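Local coordinates for neutral ceramidase (PDB 2ZXC), which hydrolyses the N-acyl bond of ceramides to give sphingosine and free fatty acid, and also runs the reverse synthesis, as a secreted zinc-dependent amidohydrolase, at residues T558-V563 against T584-E589; A598-S603 against Y613-Y618. All coordinates share one frame; numbering follows the deposited sequence.

Contact 1 (T558-V563 against T584-E589); sequences TFLEVV and TQYRWE. With MG (magnesium ion), chain I.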
loop_
_atom_site.group_PDB
_atom_site.type_symbol
_atom_site.label_atom_id
_atom_site.label_comp_id
_atom_site.label_asym_id
_atom_site.label_seq_id
_atom_site.Cartn_x
_atom_site.Cartn_y
_atom_site.Cartn_z
ATOM N N THR A 558 -15.361 -11.131 -9.319
ATOM C CA THR A 558 -15.790 -9.765 -9.596
ATOM C C THR A 558 -17.255 -9.503 -9.286
ATOM O O THR A 558 -18.066 -10.422 -9.270
ATOM C CB THR A 558 -15.543 -9.435 -11.077
ATOM O OG1 THR A 558 -15.960 -8.096 -11.356
ATOM C CG2 THR A 558 -16.313 -10.414 -11.965
ATOM N N PHE A 559 -17.581 -8.237 -9.039
ATOM C CA PHE A 559 -18.955 -7.839 -8.748
ATOM C C PHE A 559 -19.671 -7.501 -10.047
ATOM O O PHE A 559 -20.891 -7.329 -10.073
ATOM C CB PHE A 559 -18.977 -6.628 -7.808
ATOM C CG PHE A 559 -18.712 -6.972 -6.378
ATOM C CD1 PHE A 559 -19.741 -7.435 -5.557
ATOM C CD2 PHE A 559 -17.433 -6.864 -5.851
ATOM C CE1 PHE A 559 -19.495 -7.787 -4.226
ATOM C CE2 PHE A 559 -17.174 -7.215 -4.530
ATOM C CZ PHE A 559 -18.208 -7.677 -3.716
ATOM N N LEU A 560 -18.907 -7.407 -11.130
ATOM C CA LEU A 560 -19.503 -7.100 -12.420
ATOM C C LEU A 560 -18.681 -7.533 -13.618
ATOM O O LEU A 560 -17.469 -7.743 -13.530
ATOM C CB LEU A 560 -19.815 -5.599 -12.539
ATOM C CG LEU A 560 -18.789 -4.454 -12.605
ATOM C CD1 LEU A 560 -18.201 -4.191 -11.233
ATOM C CD2 LEU A 560 -17.713 -4.755 -13.635
ATOM N N GLU A 561 -19.366 -7.672 -14.743
ATOM C CA GLU A 561 -18.728 -8.047 -15.990
ATOM C C GLU A 561 -19.442 -7.352 -17.135
ATOM O O GLU A 561 -20.674 -7.362 -17.212
ATOM C CB GLU A 561 -18.796 -9.557 -16.233
ATOM C CG GLU A 561 -18.125 -10.421 -15.196
ATOM C CD GLU A 561 -18.207 -11.892 -15.557
ATOM O OE1 GLU A 561 -19.240 -12.301 -16.122
ATOM O OE2 GLU A 561 -17.251 -12.643 -15.268
ATOM N N VAL A 562 -18.659 -6.730 -18.006
ATOM C CA VAL A 562 -19.196 -6.085 -19.187
ATOM C C VAL A 562 -19.008 -7.176 -20.230
ATOM O O VAL A 562 -17.880 -7.582 -20.517
ATOM C CB VAL A 562 -18.387 -4.842 -19.572
ATOM C CG1 VAL A 562 -18.874 -4.302 -20.904
ATOM C CG2 VAL A 562 -18.539 -3.781 -18.497
ATOM N N VAL A 563 -20.115 -7.666 -20.773
ATOM C CA VAL A 563 -20.064 -8.750 -21.743
ATOM C C VAL A 563 -20.371 -8.340 -23.179
ATOM O O VAL A 563 -21.315 -7.594 -23.441
ATOM C CB VAL A 563 -21.027 -9.881 -21.329
ATOM C CG1 VAL A 563 -20.919 -11.043 -22.297
ATOM C CG2 VAL A 563 -20.705 -10.339 -19.911
ATOM N N THR A 584 -14.441 0.694 -15.304
ATOM C CA THR A 584 -15.658 0.328 -14.588
ATOM C C THR A 584 -15.647 0.790 -13.141
ATOM O O THR A 584 -14.601 1.102 -12.583
ATOM C CB THR A 584 -15.890 -1.190 -14.582
ATOM O OG1 THR A 584 -14.795 -1.837 -13.923
ATOM C CG2 THR A 584 -16.023 -1.724 -16.013
ATOM N N GLN A 585 -16.833 0.843 -12.549
ATOM C CA GLN A 585 -16.984 1.230 -11.159
ATOM C C GLN A 585 -18.154 0.466 -10.561
ATOM O O GLN A 585 -19.198 0.299 -11.194
ATOM C CB GLN A 585 -17.219 2.739 -11.028
ATOM C CG GLN A 585 -16.022 3.573 -11.458
ATOM C CD GLN A 585 -16.161 5.041 -11.112
ATOM O OE1 GLN A 585 -15.292 5.851 -11.445
ATOM N NE2 GLN A 585 -17.247 5.394 -10.434
ATOM N N TYR A 586 -17.946 -0.021 -9.348
ATOM C CA TYR A 586 -18.956 -0.754 -8.610
ATOM C C TYR A 586 -19.211 0.044 -7.337
ATOM O O TYR A 586 -18.294 0.284 -6.538
ATOM C CB TYR A 586 -18.445 -2.147 -8.249
ATOM C CG TYR A 586 -19.196 -2.777 -7.102
ATOM C CD1 TYR A 586 -20.535 -3.138 -7.235
ATOM C CD2 TYR A 586 -18.583 -2.962 -5.864
ATOM C CE1 TYR A 586 -21.248 -3.666 -6.160
ATOM C CE2 TYR A 586 -19.289 -3.485 -4.783
ATOM C CZ TYR A 586 -20.618 -3.832 -4.938
ATOM O OH TYR A 586 -21.319 -4.323 -3.865
ATOM N N ARG A 587 -20.451 0.473 -7.155
ATOM C CA ARG A 587 -20.796 1.242 -5.974
ATOM C C ARG A 587 -21.941 0.578 -5.234
ATOM O O ARG A 587 -22.902 0.104 -5.844
ATOM C CB ARG A 587 -21.179 2.672 -6.362
ATOM C CG ARG A 587 -21.398 3.597 -5.172
ATOM C CD ARG A 587 -21.657 5.019 -5.646
ATOM N NE ARG A 587 -20.561 5.533 -6.470
ATOM C CZ ARG A 587 -19.469 6.130 -5.996
ATOM N NH1 ARG A 587 -19.306 6.305 -4.691
ATOM N NH2 ARG A 587 -18.532 6.550 -6.834
ATOM N N TRP A 588 -21.826 0.535 -3.916
ATOM C CA TRP A 588 -22.852 -0.060 -3.077
ATOM C C TRP A 588 -23.443 1.012 -2.176
ATOM O O TRP A 588 -22.726 1.887 -1.677
ATOM C CB TRP A 588 -22.251 -1.162 -2.210
ATOM C CG TRP A 588 -23.230 -1.794 -1.261
ATOM C CD1 TRP A 588 -23.972 -2.918 -1.480
ATOM C CD2 TRP A 588 -23.546 -1.354 0.068
ATOM N NE1 TRP A 588 -24.726 -3.213 -0.365
ATOM C CE2 TRP A 588 -24.485 -2.267 0.598
ATOM C CE3 TRP A 588 -23.127 -0.277 0.861
ATOM C CZ2 TRP A 588 -25.012 -2.138 1.890
ATOM C CZ3 TRP A 588 -23.653 -0.146 2.151
ATOM C CH2 TRP A 588 -24.585 -1.074 2.649
ATOM N N GLU A 589 -24.752 0.941 -1.965
ATOM C CA GLU A 589 -25.429 1.897 -1.102
ATOM C C GLU A 589 -26.608 1.235 -0.397
ATOM O O GLU A 589 -27.325 0.413 -0.972
ATOM C CB GLU A 589 -25.907 3.108 -1.912
ATOM C CG GLU A 589 -27.165 2.872 -2.727
ATOM C CD GLU A 589 -27.440 3.998 -3.717
ATOM O OE1 GLU A 589 -28.615 4.424 -3.827
ATOM O OE2 GLU A 589 -26.481 4.449 -4.390
HETATM MG MG MG I . -13.534 -1.283 -11.824
HETATM O O HOH W 1 -15.216 -1.554 -10.457
#
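Phe559 and Tyr586 meet face to face across the interior of a beta sandwich in the C-terminal domain, where strand 560-564 of one sheet, which Phe559 just precedes, lies over strand 584-591 of the other. The N-to-C directions of the two strand segments make 142°, roughly antiparallel, with axes 8.8 Å apart, a separation that fits packing through side chains. The ring planes differ by only 5° and the centroids are 4.4 Å apart. Phe559 CG sits over the centre of the tyrosine ring and Tyr586 CE2 over the centre of the phenylalanine ring, so the rings are slipped against each other in an offset stack. The overlap extends back to the phenylalanine methylene: Phe559 CB stands 3.9 Å from the centroid of the Tyr586 ring and nearly on its normal, a CH-pi contact.

One residue on, where the strand begins, Leu560 divides its two methyls between neighbours. Its CD1 presses on Tyr586 CB at 3.6 Å, while CD2 lies 4.1 Å from Thr584 CB. Val562 CG2 then touches the methyl of Thr584, the two side chains lying head to tail. All five touching residues are buried.

Thr584 also has a polar task. Its hydroxyl binds the magnesium ion and hydrogen-bonds to Thr578 O; the carbonyl oxygens of His37, Asp579 and Asp581, with one water, complete the site. Because His37 comes from far earlier in the chain, the ion ties this sandwich to the N-terminal part. Asp579, a ligand through its carbonyl, also positions the loop: its carboxylate accepts the Phe559 N-H and its backbone N-H bonds to Thr558 OG1. That hydroxyl in turn donates to Leu560 O over 2.7 Å, approaching in the carbonyl plane on a lone pair at a C=O...O angle of 130°.

Contact 2 (A598-S603 against Y613-Y618); sequences ATISWS and YYIRHY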
loop_
_atom_site.group_PDB
_atom_site.type_symbol
_atom_site.label_atom_id
_atom_site.label_comp_id
_atom_site.label_asym_id
_atom_site.label_seq_id
_atom_site.Cartn_x
_atom_site.Cartn_y
_atom_site.Cartn_z
ATOM N N ALA A 598 -26.570 -2.020 -6.104
ATOM C CA ALA A 598 -25.297 -2.131 -6.786
ATOM C C ALA A 598 -25.392 -1.273 -8.027
ATOM O O ALA A 598 -26.167 -1.563 -8.933
ATOM C CB ALA A 598 -25.022 -3.578 -7.179
ATOM N N THR A 599 -24.624 -0.197 -8.060
ATOM C CA THR A 599 -24.620 0.672 -9.218
ATOM C C THR A 599 -23.323 0.389 -9.942
ATOM O O THR A 599 -22.233 0.519 -9.380
ATOM C CB THR A 599 -24.686 2.145 -8.819
ATOM O OG1 THR A 599 -25.911 2.386 -8.120
ATOM C CG2 THR A 599 -24.630 3.031 -10.048
ATOM N N ILE A 600 -23.452 -0.031 -11.190
ATOM C CA ILE A 600 -22.298 -0.359 -11.996
ATOM C C ILE A 600 -22.230 0.577 -13.185
ATOM O O ILE A 600 -23.222 0.786 -13.883
ATOM C CB ILE A 600 -22.377 -1.820 -12.470
ATOM C CG1 ILE A 600 -22.389 -2.742 -11.242
ATOM C CG2 ILE A 600 -21.205 -2.133 -13.394
ATOM C CD1 ILE A 600 -22.605 -4.201 -11.546
ATOM N N SER A 601 -21.054 1.153 -13.396
ATOM C CA SER A 601 -20.855 2.076 -14.498
ATOM C C SER A 601 -19.703 1.631 -15.380
ATOM O O SER A 601 -18.785 0.939 -14.934
ATOM C CB SER A 601 -20.599 3.491 -13.965
ATOM O OG SER A 601 -19.586 3.498 -12.976
ATOM N N TRP A 602 -19.767 2.021 -16.646
ATOM C CA TRP A 602 -18.731 1.675 -17.603
ATOM C C TRP A 602 -18.506 2.816 -18.581
ATOM O O TRP A 602 -19.428 3.243 -19.276
ATOM C CB TRP A 602 -19.116 0.407 -18.376
ATOM C CG TRP A 602 -18.067 -0.042 -19.367
ATOM C CD1 TRP A 602 -16.714 -0.090 -19.164
ATOM C CD2 TRP A 602 -18.289 -0.534 -20.696
ATOM N NE1 TRP A 602 -16.084 -0.578 -20.284
ATOM C CE2 TRP A 602 -17.025 -0.855 -21.239
ATOM C CE3 TRP A 602 -19.430 -0.727 -21.483
ATOM C CZ2 TRP A 602 -16.874 -1.372 -22.533
ATOM C CZ3 TRP A 602 -19.278 -1.240 -22.772
ATOM C CH2 TRP A 602 -18.008 -1.551 -23.283
ATOM N N SER A 603 -17.279 3.321 -18.607
ATOM C CA SER A 603 -16.905 4.387 -19.526
ATOM C C SER A 603 -16.329 3.671 -20.741
ATOM O O SER A 603 -15.194 3.196 -20.707
ATOM C CB SER A 603 -15.844 5.295 -18.897
ATOM O OG SER A 603 -16.353 5.965 -17.754
ATOM N N TYR A 613 -23.644 -5.351 -26.191
ATOM C CA TYR A 613 -23.076 -5.666 -24.889
ATOM C C TYR A 613 -24.158 -5.687 -23.822
ATOM O O TYR A 613 -25.239 -5.131 -24.011
ATOM C CB TYR A 613 -22.070 -4.588 -24.491
ATOM C CG TYR A 613 -20.812 -4.531 -25.317
ATOM C CD1 TYR A 613 -19.608 -5.022 -24.813
ATOM C CD2 TYR A 613 -20.816 -3.971 -26.593
ATOM C CE1 TYR A 613 -18.440 -4.955 -25.559
ATOM C CE2 TYR A 613 -19.654 -3.899 -27.350
ATOM C CZ TYR A 613 -18.471 -4.393 -26.826
ATOM O OH TYR A 613 -17.321 -4.321 -27.574
ATOM N N TYR A 614 -23.856 -6.335 -22.703
ATOM C CA TYR A 614 -24.759 -6.354 -21.561
ATOM C C TYR A 614 -23.908 -6.422 -20.298
ATOM O O TYR A 614 -22.752 -6.856 -20.336
ATOM C CB TYR A 614 -25.765 -7.513 -21.617
ATOM C CG TYR A 614 -25.229 -8.913 -21.412
ATOM C CD1 TYR A 614 -24.780 -9.676 -22.491
ATOM C CD2 TYR A 614 -25.250 -9.507 -20.150
ATOM C CE1 TYR A 614 -24.377 -11.000 -22.319
ATOM C CE2 TYR A 614 -24.846 -10.826 -19.965
ATOM C CZ TYR A 614 -24.414 -11.570 -21.055
ATOM O OH TYR A 614 -24.041 -12.886 -20.884
ATOM N N ILE A 615 -24.466 -5.960 -19.187
ATOM C CA ILE A 615 -23.731 -5.960 -17.935
ATOM C C ILE A 615 -24.278 -6.978 -16.958
ATOM O O ILE A 615 -25.485 -7.072 -16.739
ATOM C CB ILE A 615 -23.745 -4.556 -17.291
ATOM C CG1 ILE A 615 -22.980 -3.583 -18.199
ATOM C CG2 ILE A 615 -23.138 -4.611 -15.885
ATOM C CD1 ILE A 615 -22.923 -2.155 -17.689
ATOM N N ARG A 616 -23.369 -7.746 -16.373
ATOM C CA ARG A 616 -23.741 -8.768 -15.416
ATOM C C ARG A 616 -23.219 -8.401 -14.035
ATOM O O ARG A 616 -22.098 -7.918 -13.893
ATOM C CB ARG A 616 -23.170 -10.116 -15.856
ATOM C CG ARG A 616 -23.557 -11.264 -14.953
ATOM C CD ARG A 616 -23.267 -12.595 -15.614
ATOM N NE ARG A 616 -23.602 -13.703 -14.727
ATOM C CZ ARG A 616 -23.470 -14.986 -15.048
ATOM N NH1 ARG A 616 -23.800 -15.921 -14.169
ATOM N NH2 ARG A 616 -23.014 -15.333 -16.244
ATOM N N HIS A 617 -24.049 -8.623 -13.023
ATOM C CA HIS A 617 -23.682 -8.332 -11.645
ATOM C C HIS A 617 -23.661 -9.616 -10.826
ATOM O O HIS A 617 -24.510 -10.485 -11.000
ATOM C CB HIS A 617 -24.676 -7.342 -11.020
ATOM C CG HIS A 617 -24.551 -7.214 -9.532
ATOM N ND1 HIS A 617 -23.379 -6.842 -8.912
ATOM C CD2 HIS A 617 -25.442 -7.451 -8.537
ATOM C CE1 HIS A 617 -23.549 -6.857 -7.601
ATOM N NE2 HIS A 617 -24.793 -7.224 -7.347
ATOM N N TYR A 618 -22.670 -9.731 -9.948
ATOM C CA TYR A 618 -22.533 -10.885 -9.068
ATOM C C TYR A 618 -22.485 -10.305 -7.663
ATOM O O TYR A 618 -21.763 -9.335 -7.412
ATOM C CB TYR A 618 -21.225 -11.631 -9.331
ATOM C CG TYR A 618 -21.100 -12.269 -10.691
ATOM C CD1 TYR A 618 -21.440 -13.607 -10.893
ATOM C CD2 TYR A 618 -20.604 -11.547 -11.769
ATOM C CE1 TYR A 618 -21.278 -14.210 -12.140
ATOM C CE2 TYR A 618 -20.438 -12.137 -13.018
ATOM C CZ TYR A 618 -20.772 -13.465 -13.196
ATOM O OH TYR A 618 -20.567 -14.043 -14.430
#
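The His617 ring carries the methyl of Ala598 on one face: Ala598 CB lies 3.8 Å from the ring centroid and 21° off the normal, a CH-pi contact displaced toward the rim, with His617 CE1 its nearest atom at 3.6 Å. Ile600 CD1 approaches the same imidazole obliquely and rests 3.8 Å from His617 CB. The ring's rotation is fixed by a further partner, since His617 ND1 hydrogen-bonds to Phe559 O, and the ring of Phe544 meets it as well. At the far end of the contact Trp602 CH2 stands over one face of the Tyr613 ring, toward its rim, 4.1 Å from Tyr613 CD1. The ring planes are inclined at 45°, an oblique meeting. CG of Trp602, anti to the backbone N (chi1 -178°), carries the indole out toward Tyr613, and the CH2 corner of the six-membered ring does the touching. The phenol end of Tyr613 bonds outside the pair, to Glu609 O.

Between these aromatic ends the contact is aliphatic. Ile600 CG2 and Ile615 CG2 meet at 4.0 Å, the two side chains running antiparallel beside each other.

The segment axes lie 9.1 Å apart, and the strands belong to different sheets, so this is sandwich packing through buried side chains. Strand 595-603 is hydrogen-bonded between strands 584-591 and 539-546 in one layer; strand 611-622 lies between strands 560-564 and 629-642 in the other, and Phe639 and Val641 of the last also pack against Tyr613.

How the contacts relate
From the N terminus, residues 558-563 open contact 1 and residues 584-589 close it, round a loop of 20 residues that includes strand 574-578 and magnesium ligands. Contact 2 follows in series: 598-603 opens it only after contact 1 has closed, and nine residues later 613-618 completes it. The loops neither nest nor cross, yet their centres are just 5 Å apart, because the strands are neighbours within their sheets: 584-591 with 595-603 in one, 560-564 with 611-622 in the other. Both contacts therefore bridge the same two layers. They touch directly where Leu560 CB packs on Ile600 CD1, and Tyr618 OH probably hydrogen-bonds to Glu561 OE1 (2.8 Å).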